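Local atomic coordinates of glycerol dehydrogenase (Bacillus coagulans, PDB entry 6CSJ), a protein that probably catalyses the NAD-dependent oxidation of glycerol to dihydroxyacetone and, in this doubly substituted form, has acquired D-lactate dehydrogenase activity. Residues Pro71-Leu76 with Ala100-Tyr105; Ala291-Val296 with Arg360-Lys365; Lys187-Met190 with Arg194-Glu197. The protein carries 2 engineered substitutions. All coordinates share one frame; numbering follows the deposited sequence.

Interaction 1 (Pro71-Leu76 with Ala100-Tyr105)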
ATOM      1  N   PRO A  71      -9.118 -19.899  -7.712  1.00 30.46           N
ATOM      2  CA  PRO A  71      -9.700 -20.276  -9.015  1.00 33.17           C
ATOM      3  C   PRO A  71      -9.359 -19.317 -10.153  1.00 31.10           C
ATOM      4  O   PRO A  71      -8.978 -19.758 -11.242  1.00 33.89           O
ATOM      5  CB  PRO A  71     -11.209 -20.277  -8.737  1.00 34.16           C
ATOM      6  CG  PRO A  71     -11.304 -20.595  -7.281  1.00 31.86           C
ATOM      7  CD  PRO A  71     -10.137 -19.903  -6.647  1.00 27.86           C
ATOM      8  N   GLU A  72      -9.484 -18.017  -9.893  1.00 31.29           N
ATOM      9  CA  GLU A  72      -9.155 -16.993 -10.892  1.00 30.03           C
ATOM     10  C   GLU A  72      -7.648 -16.988 -11.217  1.00 29.32           C
ATOM     11  O   GLU A  72      -7.275 -16.826 -12.377  1.00 32.74           O
ATOM     12  CB  GLU A  72      -9.669 -15.621 -10.437  1.00 36.15           C
ATOM     13  CG  GLU A  72      -9.428 -14.451 -11.397  1.00 42.52           C
ATOM     14  CD  GLU A  72     -10.181 -14.528 -12.725  1.00 40.17           C
ATOM     15  OE1 GLU A  72     -10.977 -15.454 -12.942  1.00 39.66           O
ATOM     16  OE2 GLU A  72      -9.974 -13.630 -13.572  1.00 34.85           O
ATOM     17  N   ILE A  73      -6.792 -17.200 -10.220  1.00 26.60           N
ATOM     18  CA  ILE A  73      -5.347 -17.340 -10.461  1.00 28.96           C
ATOM     19  C   ILE A  73      -5.029 -18.568 -11.320  1.00 29.02           C
ATOM     20  O   ILE A  73      -4.213 -18.480 -12.244  1.00 29.66           O
ATOM     21  CB  ILE A  73      -4.536 -17.378  -9.134  1.00 32.18           C
ATOM     22  CG1 ILE A  73      -4.578 -16.008  -8.445  1.00 31.81           C
ATOM     23  CG2 ILE A  73      -3.070 -17.782  -9.368  1.00 28.57           C
ATOM     24  CD1 ILE A  73      -4.282 -16.052  -6.956  1.00 35.32           C
ATOM     25  N   GLU A  74      -5.664 -19.705 -11.018  1.00 36.91           N
ATOM     26  CA  GLU A  74      -5.463 -20.926 -11.804  1.00 39.72           C
ATOM     27  C   GLU A  74      -5.947 -20.759 -13.255  1.00 32.24           C
ATOM     28  O   GLU A  74      -5.244 -21.162 -14.185  1.00 31.01           O
ATOM     29  CB  GLU A  74      -6.151 -22.143 -11.155  1.00 40.49           C
ATOM     30  CG  GLU A  74      -5.745 -23.503 -11.762  1.00 48.96           C
ATOM     31  CD  GLU A  74      -6.830 -24.597 -11.621  1.00 58.04           C
ATOM     32  OE1 GLU A  74      -7.390 -24.665 -10.515  1.00 56.95           O
ATOM     33  OE2 GLU A  74      -7.127 -25.350 -12.596  1.00 53.94           O
ATOM     34  N   ARG A  75      -7.132 -20.170 -13.435  1.00 25.99           N
ATOM     35  CA  ARG A  75      -7.690 -19.902 -14.772  1.00 27.56           C
ATOM     36  C   ARG A  75      -6.713 -19.085 -15.629  1.00 31.73           C
ATOM     37  O   ARG A  75      -6.429 -19.441 -16.778  1.00 40.60           O
ATOM     38  CB  ARG A  75      -9.044 -19.184 -14.646  1.00 29.22           C
ATOM     39  CG  ARG A  75      -9.799 -18.963 -15.957  1.00 30.57           C
ATOM     40  CD  ARG A  75     -11.113 -18.215 -15.732  1.00 30.74           C
ATOM     41  NE  ARG A  75     -10.923 -16.765 -15.530  1.00 33.03           N
ATOM     42  CZ  ARG A  75     -10.676 -15.872 -16.499  1.00 37.28           C
ATOM     43  NH1 ARG A  75     -10.570 -16.246 -17.778  1.00 35.00           N
ATOM     44  NH2 ARG A  75     -10.516 -14.586 -16.194  1.00 41.61           N
ATOM     45  N   LEU A  76      -6.182 -18.009 -15.048  1.00 32.83           N
ATOM     46  CA  LEU A  76      -5.250 -17.115 -15.749  1.00 28.18           C
ATOM     47  C   LEU A  76      -3.875 -17.743 -15.992  1.00 29.31           C
ATOM     48  O   LEU A  76      -3.273 -17.501 -17.042  1.00 27.98           O
ATOM     49  CB  LEU A  76      -5.109 -15.783 -15.003  1.00 26.74           C
ATOM     50  CG  LEU A  76      -6.389 -14.942 -14.937  1.00 27.22           C
ATOM     51  CD1 LEU A  76      -6.281 -13.871 -13.875  1.00 28.38           C
ATOM     52  CD2 LEU A  76      -6.722 -14.322 -16.284  1.00 27.53           C
ATOM     53  N   ALA A 100      -1.594 -10.808 -10.734  1.00 18.03           N
ATOM     54  CA  ALA A 100      -0.450 -10.880 -11.642  1.00 18.29           C
ATOM     55  C   ALA A 100       0.811 -11.430 -10.956  1.00 18.10           C
ATOM     56  O   ALA A 100       1.551 -12.209 -11.551  1.00 22.37           O
ATOM     57  CB  ALA A 100      -0.170  -9.516 -12.250  1.00 17.43           C
ATOM     58  N   LYS A 101       1.061 -11.028  -9.718  1.00 20.94           N
ATOM     59  CA  LYS A 101       2.236 -11.510  -8.981  1.00 20.93           C
ATOM     60  C   LYS A 101       2.134 -13.016  -8.725  1.00 20.27           C
ATOM     61  O   LYS A 101       3.109 -13.752  -8.912  1.00 21.68           O
ATOM     62  CB  LYS A 101       2.401 -10.782  -7.644  1.00 19.47           C
ATOM     63  CG  LYS A 101       2.647  -9.279  -7.707  1.00 21.56           C
ATOM     64  CD  LYS A 101       2.887  -8.708  -6.322  1.00 23.37           C
ATOM     65  CE  LYS A 101       2.259  -7.340  -6.146  1.00 27.40           C
ATOM     66  NZ  LYS A 101       2.374  -6.849  -4.735  1.00 32.25           N
ATOM     67  N   ALA A 102       0.951 -13.454  -8.293  1.00 18.95           N
ATOM     68  CA  ALA A 102       0.651 -14.881  -8.099  1.00 20.59           C
ATOM     69  C   ALA A 102       0.849 -15.698  -9.389  1.00 22.48           C
ATOM     70  O   ALA A 102       1.503 -16.750  -9.364  1.00 19.98           O
ATOM     71  CB  ALA A 102      -0.771 -15.064  -7.570  1.00 18.88           C
ATOM     72  N   VAL A 103       0.314 -15.195 -10.506  1.00 22.94           N
ATOM     73  CA  VAL A 103       0.480 -15.853 -11.815  1.00 21.82           C
ATOM     74  C   VAL A 103       1.956 -15.979 -12.195  1.00 20.60           C
ATOM     75  O   VAL A 103       2.376 -17.021 -12.694  1.00 19.00           O
ATOM     76  CB  VAL A 103      -0.327 -15.146 -12.942  1.00 22.31           C
ATOM     77  CG1 VAL A 103       0.064 -15.645 -14.326  1.00 22.11           C
ATOM     78  CG2 VAL A 103      -1.820 -15.359 -12.739  1.00 23.73           C
ATOM     79  N   GLY A 104       2.741 -14.934 -11.956  1.00 19.21           N
ATOM     80  CA  GLY A 104       4.172 -14.981 -12.254  1.00 18.69           C
ATOM     81  C   GLY A 104       4.909 -15.984 -11.399  1.00 20.08           C
ATOM     82  O   GLY A 104       5.826 -16.657 -11.874  1.00 23.57           O
ATOM     83  N   TYR A 105       4.504 -16.077 -10.136  1.00 24.69           N
ATOM     84  CA  TYR A 105       5.050 -17.063  -9.196  1.00 27.52           C
ATOM     85  C   TYR A 105       4.741 -18.505  -9.630  1.00 24.84           C
ATOM     86  O   TYR A 105       5.663 -19.314  -9.780  1.00 20.89           O
ATOM     87  CB  TYR A 105       4.518 -16.793  -7.778  1.00 31.12           C
ATOM     88  CG  TYR A 105       4.855 -17.869  -6.773  1.00 29.86           C
ATOM     89  CD1 TYR A 105       6.187 -18.240  -6.540  1.00 31.35           C
ATOM     90  CD2 TYR A 105       3.852 -18.504  -6.043  1.00 31.53           C
ATOM     91  CE1 TYR A 105       6.501 -19.237  -5.633  1.00 32.16           C
ATOM     92  CE2 TYR A 105       4.156 -19.508  -5.137  1.00 32.95           C
ATOM     93  CZ  TYR A 105       5.476 -19.874  -4.938  1.00 35.46           C
ATOM     94  OH  TYR A 105       5.785 -20.861  -4.037  1.00 42.58           O
TER
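I73 and L76 meet A102 and V103 where helix 70-82 crosses helix 94-106, two helices of the Rossmann-like parallel alpha/beta part of an iron-containing alcohol dehydrogenase. The axes of the two segments come within 9.5 Å and cross at -55°, with I73 and V103 nearest in the backbone.

The side-chain contacts across the helices are apolar, with no hydrogen bond. The CB methyl of A102 lies against the side chain of I73, nearest the end of its longer branch, CD1, at 3.7 Å, while CG1 and CG2 of the same isoleucine are only slightly farther from it. V103 contributes a single branch: its CG2, anti to the carbonyl carbon and beside the backbone N, lies 4.0 Å from L76 CB. The same methyl is 4.3 Å from I73 CG2 and also approaches the carbonyl oxygen of I73. Behind this layer I73 touches I130 and A102 touches S128 of strand 127-131, while V103 rests on V88 of strand 87-92; all four touching residues are buried.

Within 71-76, R75 and E72 form a salt bridge. R75 grips E72 side-on, and the two groups are further tied to the preceding strand and loop through L63 O and G65 N. R75 NH2 reaches E72 OE2 at 2.8 Å, and R75 NE reaches E72 OE1 at 2.9 Å, a nearly straight bond (169°) with that oxygen in the guanidinium plane.

Interaction 2 (Ala291-Val296 with Arg360-Lys365)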
ATOM      1  N   ALA A 291       5.304  17.635  20.061  1.00 25.39           N
ATOM      2  CA  ALA A 291       5.646  18.324  18.803  1.00 26.90           C
ATOM      3  C   ALA A 291       5.504  17.409  17.576  1.00 29.81           C
ATOM      4  O   ALA A 291       5.021  17.840  16.534  1.00 40.66           O
ATOM      5  CB  ALA A 291       7.051  18.909  18.869  1.00 24.35           C
ATOM      6  N   GLU A 292       5.931  16.160  17.719  1.00 29.27           N
ATOM      7  CA  GLU A 292       5.791  15.132  16.680  1.00 28.26           C
ATOM      8  C   GLU A 292       4.309  14.803  16.419  1.00 24.82           C
ATOM      9  O   GLU A 292       3.895  14.660  15.279  1.00 24.26           O
ATOM     10  CB  GLU A 292       6.551  13.872  17.101  1.00 32.17           C
ATOM     11  CG  GLU A 292       7.084  13.003  15.971  1.00 38.09           C
ATOM     12  CD  GLU A 292       8.178  12.049  16.469  1.00 39.73           C
ATOM     13  OE1 GLU A 292       7.852  11.000  17.055  1.00 38.84           O
ATOM     14  OE2 GLU A 292       9.367  12.347  16.284  1.00 43.20           O
ATOM     15  N   ILE A 293       3.519  14.696  17.482  1.00 26.37           N
ATOM     16  CA  ILE A 293       2.063  14.452  17.375  1.00 27.66           C
ATOM     17  C   ILE A 293       1.352  15.604  16.655  1.00 24.91           C
ATOM     18  O   ILE A 293       0.521  15.382  15.775  1.00 19.93           O
ATOM     19  CB  ILE A 293       1.427  14.197  18.765  1.00 28.74           C
ATOM     20  CG1 ILE A 293       1.912  12.851  19.321  1.00 31.11           C
ATOM     21  CG2 ILE A 293      -0.103  14.216  18.708  1.00 28.13           C
ATOM     22  CD1 ILE A 293       1.689  12.694  20.813  1.00 32.03           C
ATOM     23  N   GLU A 294       1.680  16.827  17.041  1.00 25.01           N
ATOM     24  CA  GLU A 294       1.083  18.019  16.427  1.00 24.83           C
ATOM     25  C   GLU A 294       1.408  18.109  14.935  1.00 22.58           C
ATOM     26  O   GLU A 294       0.529  18.463  14.151  1.00 24.33           O
ATOM     27  CB  GLU A 294       1.516  19.300  17.149  1.00 25.39           C
ATOM     28  CG  GLU A 294       0.803  19.516  18.468  1.00 32.05           C
ATOM     29  CD  GLU A 294       1.313  20.701  19.272  1.00 33.21           C
ATOM     30  OE1 GLU A 294       1.959  21.603  18.696  1.00 33.77           O
ATOM     31  OE2 GLU A 294       1.046  20.732  20.489  1.00 34.23           O
ATOM     32  N   GLU A 295       2.643  17.786  14.550  1.00 18.83           N
ATOM     33  CA  GLU A 295       3.023  17.787  13.138  1.00 21.32           C
ATOM     34  C   GLU A 295       2.198  16.765  12.323  1.00 23.01           C
ATOM     35  O   GLU A 295       1.754  17.081  11.220  1.00 25.87           O
ATOM     36  CB  GLU A 295       4.527  17.540  12.973  1.00 18.87           C
ATOM     37  CG  GLU A 295       5.000  17.534  11.531  1.00 21.09           C
ATOM     38  CD  GLU A 295       6.503  17.545  11.394  1.00 24.63           C
ATOM     39  OE1 GLU A 295       7.084  18.654  11.394  1.00 44.20           O
ATOM     40  OE2 GLU A 295       7.111  16.459  11.272  1.00 22.27           O
ATOM     41  N   VAL A 296       1.976  15.570  12.878  1.00 19.84           N
ATOM     42  CA  VAL A 296       1.166  14.537  12.221  1.00 19.66           C
ATOM     43  C   VAL A 296      -0.311  14.927  12.138  1.00 20.96           C
ATOM     44  O   VAL A 296      -0.930  14.799  11.077  1.00 19.71           O
ATOM     45  CB  VAL A 296       1.313  13.155  12.924  1.00 18.81           C
ATOM     46  CG1 VAL A 296       0.280  12.152  12.415  1.00 17.69           C
ATOM     47  CG2 VAL A 296       2.721  12.615  12.701  1.00 19.30           C
ATOM     48  N   ARG A 360      -9.632  14.865  18.647  1.00 32.42           N
ATOM     49  CA  ARG A 360     -10.761  15.743  18.961  1.00 33.54           C
ATOM     50  C   ARG A 360     -10.243  17.047  19.526  1.00 32.07           C
ATOM     51  O   ARG A 360     -10.676  18.111  19.106  1.00 29.29           O
ATOM     52  CB  ARG A 360     -11.756  15.083  19.932  1.00 39.24           C
ATOM     53  CG  ARG A 360     -12.593  13.977  19.302  1.00 49.49           C
ATOM     54  CD  ARG A 360     -13.538  13.355  20.326  1.00 52.72           C
ATOM     55  NE  ARG A 360     -14.729  14.167  20.572  1.00 65.47           N
ATOM     56  CZ  ARG A 360     -14.889  15.063  21.552  1.00 72.66           C
ATOM     57  NH1 ARG A 360     -13.929  15.309  22.442  1.00 77.18           N
ATOM     58  NH2 ARG A 360     -16.044  15.722  21.644  1.00 69.90           N
ATOM     59  N   TYR A 361      -9.279  16.954  20.439  1.00 33.40           N
ATOM     60  CA  TYR A 361      -8.698  18.128  21.098  1.00 28.68           C
ATOM     61  C   TYR A 361      -8.112  19.112  20.092  1.00 29.13           C
ATOM     62  O   TYR A 361      -8.401  20.309  20.173  1.00 24.72           O
ATOM     63  CB  TYR A 361      -7.632  17.711  22.135  1.00 28.19           C
ATOM     64  CG  TYR A 361      -6.843  18.862  22.715  1.00 27.12           C
ATOM     65  CD1 TYR A 361      -7.329  19.592  23.809  1.00 25.51           C
ATOM     66  CD2 TYR A 361      -5.613  19.236  22.164  1.00 24.75           C
ATOM     67  CE1 TYR A 361      -6.608  20.662  24.337  1.00 24.18           C
ATOM     68  CE2 TYR A 361      -4.894  20.299  22.680  1.00 25.19           C
ATOM     69  CZ  TYR A 361      -5.393  21.005  23.767  1.00 25.57           C
ATOM     70  OH  TYR A 361      -4.660  22.057  24.267  1.00 30.57           O
ATOM     71  N   TYR A 362      -7.305  18.615  19.153  1.00 27.80           N
ATOM     72  CA  TYR A 362      -6.657  19.488  18.155  1.00 31.27           C
ATOM     73  C   TYR A 362      -7.603  20.004  17.061  1.00 26.80           C
ATOM     74  O   TYR A 362      -7.453  21.137  16.611  1.00 27.43           O
ATOM     75  CB  TYR A 362      -5.405  18.821  17.563  1.00 32.51           C
ATOM     76  CG  TYR A 362      -4.226  18.854  18.518  1.00 30.18           C
ATOM     77  CD1 TYR A 362      -3.632  20.065  18.877  1.00 29.27           C
ATOM     78  CD2 TYR A 362      -3.703  17.679  19.058  1.00 27.71           C
ATOM     79  CE1 TYR A 362      -2.555  20.108  19.753  1.00 27.85           C
ATOM     80  CE2 TYR A 362      -2.619  17.714  19.933  1.00 26.40           C
ATOM     81  CZ  TYR A 362      -2.053  18.920  20.276  1.00 24.82           C
ATOM     82  OH  TYR A 362      -0.996  18.960  21.136  1.00 20.42           O
ATOM     83  N   LYS A 363      -8.577  19.195  16.649  1.00 30.29           N
ATOM     84  CA  LYS A 363      -9.656  19.677  15.766  1.00 35.53           C
ATOM     85  C   LYS A 363     -10.410  20.877  16.347  1.00 40.07           C
ATOM     86  O   LYS A 363     -10.686  21.838  15.641  1.00 42.82           O
ATOM     87  CB  LYS A 363     -10.651  18.576  15.440  1.00 35.17           C
ATOM     88  CG  LYS A 363     -10.207  17.711  14.264  1.00 38.16           C
ATOM     89  CD  LYS A 363     -11.133  16.517  14.067  1.00 37.08           C
ATOM     90  CE  LYS A 363     -12.567  16.855  13.739  1.00 36.16           C
ATOM     91  NZ  LYS A 363     -13.209  15.552  13.440  1.00 41.93           N
ATOM     92  N   GLU A 364     -10.733  20.812  17.634  1.00 49.63           N
ATOM     93  CA  GLU A 364     -11.468  21.888  18.303  1.00 48.76           C
ATOM     94  C   GLU A 364     -10.576  23.114  18.510  1.00 43.11           C
ATOM     95  O   GLU A 364     -11.025  24.231  18.342  1.00 41.77           O
ATOM     96  CB  GLU A 364     -12.043  21.400  19.644  1.00 58.33           C
ATOM     97  CG  GLU A 364     -13.471  21.819  19.947  1.00 71.57           C
ATOM     98  CD  GLU A 364     -14.251  20.761  20.734  1.00 85.52           C
ATOM     99  OE1 GLU A 364     -13.869  20.441  21.880  1.00 84.65           O
ATOM    100  OE2 GLU A 364     -15.242  20.242  20.187  1.00 87.00           O
ATOM    101  N   LYS A 365      -9.313  22.891  18.861  1.00 35.34           N
ATOM    102  CA  LYS A 365      -8.367  23.979  19.112  1.00 38.24           C
ATOM    103  C   LYS A 365      -7.894  24.716  17.849  1.00 43.38           C
ATOM    104  O   LYS A 365      -7.528  25.883  17.954  1.00 45.78           O
ATOM    105  CB  LYS A 365      -7.158  23.460  19.908  1.00 43.47           C
ATOM    106  CG  LYS A 365      -6.173  24.533  20.346  1.00 43.59           C
ATOM    107  CD  LYS A 365      -5.178  24.023  21.358  1.00 44.79           C
ATOM    108  CE  LYS A 365      -4.252  25.127  21.817  1.00 45.27           C
ATOM    109  NZ  LYS A 365      -3.112  25.309  20.878  1.00 48.49           N
TER
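E294 and Y362 both turn their CG anti to the carbonyl carbon and beside the backbone N (chi1 -76° in each), and the glutamate then runs on extended until it crosses the phenol at about a right angle. This is a helix-to-helix contact in the all-helical C-terminal domain characteristic of iron-containing alcohol dehydrogenases, joining helix 290-303 to the last turns of helix 345-365, close to the end of the chain.

Two kinds of atom of E294 meet the tyrosine. The methylene CG packs obliquely against the phenol end of the ring, 3.4 Å from Y362 CZ and 3.6 Å from CE1. Beyond it, Y362 OH donates to E294 OE2 over 2.8 Å; the bond is weak, and the carboxylate and ring planes stand 65° apart. The same carboxylate oxygen also makes a long, weak ion pair with K290, and K365 NZ lies 6.2 Å from OE2, so the surroundings would tend to favour the negative charge.

Within 291-296 the other side chain to reach the ring is I293, whose CG2 is 4.5 Å from Y362 CE2; this isoleucine continues into L280, L283 and I284 of helix 271-285. The ring of Y362 also meets that of W366, their planes about 35° apart. A phenylalanine in place of Y362 would lack the hydroxyl and would probably leave E294 OE2 without its tyrosine donor, freeing the carboxylate to turn. Within its own helix one face of the ring is covered by its neighbour, Y361 CD2 standing 3.7 Å above the ring plane of Y362, over its centre.

Interaction 3 (Lys187-Met190 with Arg194-Glu197)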
ATOM      1  N   LYS A 187      14.282  -5.838  15.949  1.00 20.14           N
ATOM      2  CA  LYS A 187      13.404  -6.897  15.427  1.00 22.32           C
ATOM      3  C   LYS A 187      13.547  -6.984  13.891  1.00 23.11           C
ATOM      4  O   LYS A 187      14.241  -6.177  13.269  1.00 23.29           O
ATOM      5  CB  LYS A 187      11.940  -6.636  15.811  1.00 26.40           C
ATOM      6  CG  LYS A 187      11.638  -6.779  17.292  1.00 28.83           C
ATOM      7  CD  LYS A 187      11.521  -8.223  17.708  1.00 31.16           C
ATOM      8  CE  LYS A 187      11.354  -8.343  19.226  1.00 33.02           C
ATOM      9  NZ  LYS A 187       9.981  -7.970  19.674  1.00 35.21           N
ATOM     10  N   THR A 188      12.896  -7.984  13.302  1.00 20.14           N
ATOM     11  CA  THR A 188      13.045  -8.295  11.897  1.00 18.72           C
ATOM     12  C   THR A 188      11.841  -7.843  11.075  1.00 18.94           C
ATOM     13  O   THR A 188      10.752  -7.613  11.612  1.00 19.09           O
ATOM     14  CB  THR A 188      13.266  -9.799  11.675  1.00 17.23           C
ATOM     15  OG1 THR A 188      12.161 -10.514  12.197  1.00 21.90           O
ATOM     16  CG2 THR A 188      14.525 -10.279  12.350  1.00 16.59           C
ATOM     17  N   THR A 189      12.073  -7.743   9.764  1.00 19.61           N
ATOM     18  CA  THR A 189      11.117  -7.197   8.804  1.00 21.48           C
ATOM     19  C   THR A 189      10.505  -8.296   7.912  1.00 22.94           C
ATOM     20  O   THR A 189      10.960  -9.448   7.939  1.00 23.26           O
ATOM     21  CB  THR A 189      11.829  -6.147   7.923  1.00 21.48           C
ATOM     22  OG1 THR A 189      12.761  -6.787   7.032  1.00 20.78           O
ATOM     23  CG2 THR A 189      12.594  -5.161   8.794  1.00 22.18           C
ATOM     24  N   MET A 190       9.501  -7.934   7.109  1.00 23.78           N
ATOM     25  CA  MET A 190       8.985  -8.831   6.054  1.00 28.51           C
ATOM     26  C   MET A 190      10.068  -9.298   5.062  1.00 23.62           C
ATOM     27  O   MET A 190       9.970 -10.385   4.505  1.00 27.39           O
ATOM     28  CB  MET A 190       7.833  -8.173   5.264  1.00 35.66           C
ATOM     29  CG  MET A 190       6.515  -8.005   5.997  1.00 43.67           C
ATOM     30  SD  MET A 190       5.852  -9.567   6.620  1.00 68.02           S
ATOM     31  CE  MET A 190       5.522 -10.525   5.129  1.00 61.66           C
ATOM     32  N   ARG A 194      17.131  -8.044   9.925  1.00 20.75           N
ATOM     33  CA  ARG A 194      17.120  -6.754  10.608  1.00 22.53           C
ATOM     34  C   ARG A 194      17.193  -5.594   9.598  1.00 19.98           C
ATOM     35  O   ARG A 194      17.406  -5.804   8.394  1.00 18.98           O
ATOM     36  CB  ARG A 194      18.245  -6.703  11.665  1.00 21.14           C
ATOM     37  CG  ARG A 194      18.052  -7.751  12.752  1.00 21.77           C
ATOM     38  CD  ARG A 194      18.992  -7.569  13.931  1.00 24.27           C
ATOM     39  NE  ARG A 194      20.383  -7.624  13.501  1.00 31.56           N
ATOM     40  CZ  ARG A 194      21.346  -6.734  13.782  1.00 29.11           C
ATOM     41  NH1 ARG A 194      21.143  -5.681  14.572  1.00 22.83           N
ATOM     42  NH2 ARG A 194      22.578  -6.944  13.302  1.00 29.36           N
ATOM     43  N   VAL A 195      17.009  -4.380  10.113  1.00 20.11           N
ATOM     44  CA  VAL A 195      16.795  -3.197   9.283  1.00 18.32           C
ATOM     45  C   VAL A 195      18.115  -2.587   8.803  1.00 18.36           C
ATOM     46  O   VAL A 195      18.977  -2.250   9.600  1.00 19.73           O
ATOM     47  CB  VAL A 195      15.957  -2.137  10.022  1.00 16.27           C
ATOM     48  CG1 VAL A 195      15.767  -0.885   9.166  1.00 15.06           C
ATOM     49  CG2 VAL A 195      14.601  -2.708  10.436  1.00 16.74           C
ATOM     50  N   THR A 196      18.249  -2.449   7.481  1.00 17.39           N
ATOM     51  CA  THR A 196      19.386  -1.748   6.869  1.00 16.28           C
ATOM     52  C   THR A 196      19.294  -0.235   7.091  1.00 16.46           C
ATOM     53  O   THR A 196      18.204   0.310   7.317  1.00 14.21           O
ATOM     54  CB  THR A 196      19.455  -1.986   5.343  1.00 14.97           C
ATOM     55  OG1 THR A 196      18.219  -1.569   4.724  1.00 14.57           O
ATOM     56  CG2 THR A 196      19.723  -3.455   5.037  1.00 14.51           C
ATOM     57  N   GLU A 197      20.442   0.435   6.992  1.00 17.21           N
ATOM     58  CA  GLU A 197      20.482   1.892   6.981  1.00 18.31           C
ATOM     59  C   GLU A 197      19.735   2.472   5.767  1.00 18.48           C
ATOM     60  O   GLU A 197      19.039   3.494   5.886  1.00 15.43           O
ATOM     61  CB  GLU A 197      21.931   2.393   7.012  1.00 22.54           C
ATOM     62  CG  GLU A 197      22.692   2.048   8.290  1.00 25.91           C
ATOM     63  CD  GLU A 197      21.935   2.436   9.567  1.00 31.35           C
ATOM     64  OE1 GLU A 197      21.391   3.562   9.649  1.00 32.47           O
ATOM     65  OE2 GLU A 197      21.858   1.598  10.492  1.00 38.44           O
TER
HETATM   66  O   HOH W   1      16.310  -4.480  12.815  1.00 17.51           O
HETATM   67  O   HOH W   2      15.456  -6.790   6.861  1.00 17.84           O
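R194 meets K187 and T188 where the loop between helices 175-185 and 197-221 doubles back on itself, bringing the CA atoms of T188 and R194 to 4.5 Å. The arginine can be followed outward. Its CB points away from 187-190, yet CG, set beside the backbone N (chi1 -63°), still comes within 4.2 Å of K187 O and 4.4 Å of T188 CG2. CD and NE then lead away from residues 187-190, the chain bending at chi3 (-59°), and the guanidinium finds its partners beyond the two segments: NH1 bonds to N186 OD1 and NH2 to the carbonyl oxygen of M1. As the backbone of R194 also bonds to T2, the amino-terminal end of the chain is tied to this loop.

T189 and V195 make the one close apolar touch, CG2 to CG2 at 3.6 Å, their side chains crossing at about a right angle. V195 also packs on T182 and K183 of helix 175-185. One residue on, T196 is the N-cap of helix 197-221, its OG1 bonding to A199 N.

Between 187-190 and 194-197 the polar links run through two waters. One water donates to K187 O at 2.7 Å and accepts from V195 N at 2.8 Å; a second donates to R194 O and accepts from T189 OG1, each at 2.7 Å. With no direct hydrogen bond between the two segments, their spacing probably depends on these two waters together with the methyl contact of T189 and V195.

Along the chain the order is interaction 1, interaction 3, interaction 2, each closing before the next opens. Interaction 1 lies among the helices flanking the parallel six-stranded sheet, and interaction 2 among the helices of the C-terminal half; their centres are about 45 Å apart, on opposite sides of the chain's centre. Interaction 3 sits between them in sequence, in the loop before helix 197-221, its centre about 29 Å from that of interaction 1 and about 30 Å from that of interaction 2. None touches another. They therefore belong to separate parts of the chain: the alpha/beta part, the helical part, and the loop leading into the long helix 197-221, which itself borders interaction 2 through Y207 and I211.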